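PDB 3DOR: protein CT_858, which is the secreted chlamydial protease CPAF, probably acting as a serine-type endopeptidase, and is seen here in its mature form. Local coordinates for residues 387-390 and 391-395; 415-418 and 419-423. All coordinates share one frame; numbering follows the deposited sequence.

Contact 1. Residues 387-390 and 391-395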
# COMPACT_ATOMS: atom_id res chain seq x y z
N ASN B 387 -20.16 -17.94 -10.70
CA ASN B 387 -20.81 -19.24 -10.65
C ASN B 387 -21.07 -19.84 -9.28
O ASN B 387 -20.99 -21.06 -9.10
CB ASN B 387 -20.02 -20.24 -11.50
CG ASN B 387 -19.96 -19.83 -12.96
OD1 ASN B 387 -18.89 -19.68 -13.53
ND2 ASN B 387 -21.13 -19.65 -13.58
N VAL B 388 -21.39 -18.99 -8.31
CA VAL B 388 -21.68 -19.47 -6.96
C VAL B 388 -23.19 -19.53 -6.80
O VAL B 388 -23.87 -18.50 -6.85
CB VAL B 388 -21.08 -18.52 -5.90
CG1 VAL B 388 -21.58 -18.89 -4.51
CG2 VAL B 388 -19.57 -18.61 -5.94
N ASP B 389 -23.71 -20.74 -6.61
CA ASP B 389 -25.15 -20.94 -6.44
C ASP B 389 -25.47 -21.71 -5.16
O ASP B 389 -26.64 -21.95 -4.86
CB ASP B 389 -25.75 -21.74 -7.61
CG ASP B 389 -25.07 -21.46 -8.93
OD1 ASP B 389 -24.93 -20.28 -9.30
OD2 ASP B 389 -24.68 -22.44 -9.61
N THR B 390 -24.44 -22.11 -4.42
CA THR B 390 -24.66 -22.87 -3.19
C THR B 390 -23.76 -22.40 -2.04
O THR B 390 -22.81 -21.64 -2.24
CB THR B 390 -24.36 -24.36 -3.41
OG1 THR B 390 -22.95 -24.55 -3.55
CG2 THR B 390 -25.05 -24.87 -4.67
N ASN B 391 -24.08 -22.88 -0.84
CA ASN B 391 -23.30 -22.52 0.33
C ASN B 391 -21.86 -23.01 0.21
O ASN B 391 -20.92 -22.24 0.44
CB ASN B 391 -23.91 -23.12 1.60
CG ASN B 391 -25.23 -22.47 1.97
OD1 ASN B 391 -25.40 -21.26 1.85
ND2 ASN B 391 -26.18 -23.28 2.43
N VAL B 392 -21.67 -24.27 -0.16
CA VAL B 392 -20.32 -24.82 -0.29
C VAL B 392 -19.53 -24.00 -1.29
O VAL B 392 -18.35 -23.74 -1.11
CB VAL B 392 -20.34 -26.30 -0.75
CG1 VAL B 392 -18.92 -26.84 -0.82
CG2 VAL B 392 -21.16 -27.14 0.22
N GLU B 393 -20.21 -23.58 -2.36
CA GLU B 393 -19.58 -22.77 -3.40
C GLU B 393 -19.13 -21.43 -2.82
O GLU B 393 -18.04 -20.95 -3.10
CB GLU B 393 -20.59 -22.53 -4.53
CG GLU B 393 -20.15 -23.08 -5.87
CD GLU B 393 -21.26 -23.82 -6.58
OE1 GLU B 393 -21.08 -25.02 -6.85
OE2 GLU B 393 -22.32 -23.21 -6.87
N SER B 394 -19.99 -20.83 -2.00
CA SER B 394 -19.68 -19.56 -1.36
C SER B 394 -18.45 -19.71 -0.47
O SER B 394 -17.52 -18.90 -0.53
CB SER B 394 -20.87 -19.10 -0.53
OG SER B 394 -22.03 -18.97 -1.34
N ARG B 395 -18.43 -20.74 0.36
CA ARG B 395 -17.31 -20.96 1.25
C ARG B 395 -16.01 -21.18 0.49
O ARG B 395 -14.94 -20.77 0.95
CB ARG B 395 -17.58 -22.15 2.18
CG ARG B 395 -18.43 -21.80 3.38
CD ARG B 395 -18.72 -23.04 4.21
NE ARG B 395 -20.10 -23.48 4.03
CZ ARG B 395 -20.46 -24.72 3.74
NH1 ARG B 395 -19.54 -25.66 3.60
NH2 ARG B 395 -21.74 -25.01 3.60
O HOH W 1 -21.64 -27.27 -4.43
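Thr390 is the N-cap of the helix that opens with Asn391, and the loop 387-390 folds back over the first turn of that helix. Asn391 touches Thr390 C through CB, while its OD1 accepts a hydrogen bond from Leu409 N at the start of helix 409-428. Glu393 does most of the work. Its backbone N donates to Thr390 OG1 at 3.1 Å, the capping bond, which is possible because the threonine hydroxyl sits between its own backbone N and carbonyl carbon (chi1 72°). The glutamate side chain then bends at chi2 and runs back along the loop, Glu393 CB lying 3.3 Å from Thr390 OG1. At the end of the chain Glu393 OE2 accepts from Asp389 N at 2.8 Å on its anti lone pair, a nearly straight bond (164° at the hydrogen), so one residue tethers the loop through both backbone and carboxylate. A like charge is nearby: Asp389 OD2 stands 3.7 Å from Glu393 OE2, the two carboxylates almost perpendicular, and the bond from Asp389 N probably helps Glu393 carry its charge despite this neighbour. A water sits by Thr390 OG1 at 3.1 Å and bonds weakly to Glu393 OE1. Ser394 grips Thr390 O twice, with Ser394 N and Ser394 OG each at 2.9 Å and arriving from opposite faces of the carbonyl plane; neither donor lies in that plane. Val388 CG1 packs against Ser394 OG at 3.2 Å. Among the neighbouring helices, Val388 of the loop and Ser394 of helix 391-398 both rest on Leu409 and Ala412 of helix 409-428.

Contact 2. Residues 415-418 and 419-423; sequences LKSF and GRQVL. With SO4 (sulfate ion), chain P.
Ser417 OG lies anti to its own backbone N (chi1 173°), while Gln421 puts CG beside its N and stays extended beyond it, and together these torsions bring the hydroxyl and the amide to each other. This is i to i+4 pairing within the long alpha-helix 409-428, with Gln421 NE2 donating to Ser417 OG at 2.9 Å and the hydroxyl close to the amide plane. The backbone beneath is regular, with Gly419, Arg420, Gln421 and Val422 each donating N-H to the carbonyl four residues earlier.

Ser417 OG has a second task. It donates to O2 of a sulfate at 3.0 Å, an ion that probably came from the crystallisation liquor. Arg420 NH1 reaches the same sulfate O2 at 3.0 Å, but the bond is bent (123° at the hydrogen) and weak. The sulfate stands at the edge of the guanidinium, whereas Ser417 N and Lys416 CB lie over one face of the group. Lys416 and Arg420 run side by side in the same direction, NH2 of the arginine coming 3.7 Å from Lys416 CB. The lysine's own NZ turns instead to Glu413 in a salt bridge.

On another side of the helix Leu415 packs on Trp381 of helix 372-384, and Phe418 swings its ring forward along the helix to Val422. There a CH-pi contact forms, with Val422 CG2 over the face of the Phe418 ring, 3.9 Å from its centroid and 17° off the normal.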
# COMPACT_ATOMS: atom_id res chain seq x y z
N LEU B 415 -22.88 -9.75 -1.79
CA LEU B 415 -21.71 -9.23 -2.48
C LEU B 415 -21.99 -8.96 -3.96
O LEU B 415 -21.53 -7.95 -4.51
CB LEU B 415 -20.53 -10.20 -2.32
CG LEU B 415 -19.99 -10.31 -0.88
CD1 LEU B 415 -19.03 -11.48 -0.77
CD2 LEU B 415 -19.30 -9.01 -0.50
N LYS B 416 -22.76 -9.83 -4.60
CA LYS B 416 -23.11 -9.62 -6.00
C LYS B 416 -24.05 -8.43 -6.13
O LYS B 416 -23.94 -7.64 -7.07
CB LYS B 416 -23.75 -10.88 -6.58
CG LYS B 416 -22.70 -11.90 -6.96
CD LYS B 416 -23.13 -13.32 -6.69
CE LYS B 416 -24.18 -13.81 -7.66
NZ LYS B 416 -24.30 -15.30 -7.53
N SER B 417 -24.97 -8.30 -5.18
CA SER B 417 -25.90 -7.18 -5.19
C SER B 417 -25.10 -5.88 -5.04
O SER B 417 -25.40 -4.87 -5.69
CB SER B 417 -26.90 -7.33 -4.04
OG SER B 417 -27.71 -6.17 -3.93
N PHE B 418 -24.08 -5.91 -4.20
CA PHE B 418 -23.23 -4.74 -4.00
C PHE B 418 -22.61 -4.31 -5.33
O PHE B 418 -22.63 -3.13 -5.68
CB PHE B 418 -22.11 -5.06 -3.00
CG PHE B 418 -21.09 -3.97 -2.86
CD1 PHE B 418 -21.32 -2.89 -2.01
CD2 PHE B 418 -19.90 -4.01 -3.58
CE1 PHE B 418 -20.39 -1.86 -1.88
CE2 PHE B 418 -18.96 -2.99 -3.46
CZ PHE B 418 -19.21 -1.91 -2.60
N GLY B 419 -22.02 -5.26 -6.04
CA GLY B 419 -21.40 -4.95 -7.32
C GLY B 419 -22.38 -4.30 -8.28
O GLY B 419 -22.07 -3.28 -8.89
N ARG B 420 -23.56 -4.90 -8.42
CA ARG B 420 -24.57 -4.35 -9.32
C ARG B 420 -24.99 -2.94 -8.96
O ARG B 420 -25.15 -2.10 -9.85
CB ARG B 420 -25.82 -5.22 -9.33
CG ARG B 420 -25.61 -6.63 -9.81
CD ARG B 420 -26.91 -7.39 -9.68
NE ARG B 420 -26.67 -8.82 -9.56
CZ ARG B 420 -27.16 -9.58 -8.59
NH1 ARG B 420 -27.92 -9.03 -7.65
NH2 ARG B 420 -26.88 -10.88 -8.55
N GLN B 421 -25.18 -2.66 -7.67
CA GLN B 421 -25.62 -1.33 -7.27
C GLN B 421 -24.56 -0.28 -7.54
O GLN B 421 -24.88 0.84 -7.93
CB GLN B 421 -26.01 -1.31 -5.79
CG GLN B 421 -27.22 -2.16 -5.44
CD GLN B 421 -27.53 -2.13 -3.95
OE1 GLN B 421 -27.75 -1.05 -3.38
NE2 GLN B 421 -27.55 -3.30 -3.32
N VAL B 422 -23.30 -0.64 -7.33
CA VAL B 422 -22.21 0.29 -7.60
C VAL B 422 -22.14 0.56 -9.11
O VAL B 422 -22.07 1.70 -9.55
CB VAL B 422 -20.85 -0.26 -7.11
CG1 VAL B 422 -19.71 0.66 -7.54
CG2 VAL B 422 -20.87 -0.36 -5.59
N LEU B 423 -22.19 -0.51 -9.91
CA LEU B 423 -22.14 -0.37 -11.36
C LEU B 423 -23.34 0.45 -11.86
O LEU B 423 -23.22 1.24 -12.79
CB LEU B 423 -22.15 -1.74 -12.03
CG LEU B 423 -20.91 -2.62 -11.86
CD1 LEU B 423 -21.17 -4.00 -12.45
CD2 LEU B 423 -19.71 -1.95 -12.54
S SO4 P . -29.85 -5.71 -6.87
O1 SO4 P . -29.78 -4.56 -5.89
O2 SO4 P . -29.54 -6.98 -6.13
O3 SO4 P . -31.23 -5.85 -7.45
O4 SO4 P . -28.88 -5.42 -7.97

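How the contacts relate
Contact 1 comes first along the chain, contact 2 after it, and their centres lie about 17 Å apart. Both fall within the range of the S41 peptidase family and on the same side of the chain's centre, well out from it. Helix 409-428 joins them: contact 2 is a stretch of it, while contact 1 packs against its first turns. They also meet directly, as Val388 O lies 3.3 Å from Lys416 NZ in a packing contact. Helix 372-384 leads into the loop of contact 1 and lies against contact 2, so the two local arrangements belong to one helical cluster at the periphery of the protein.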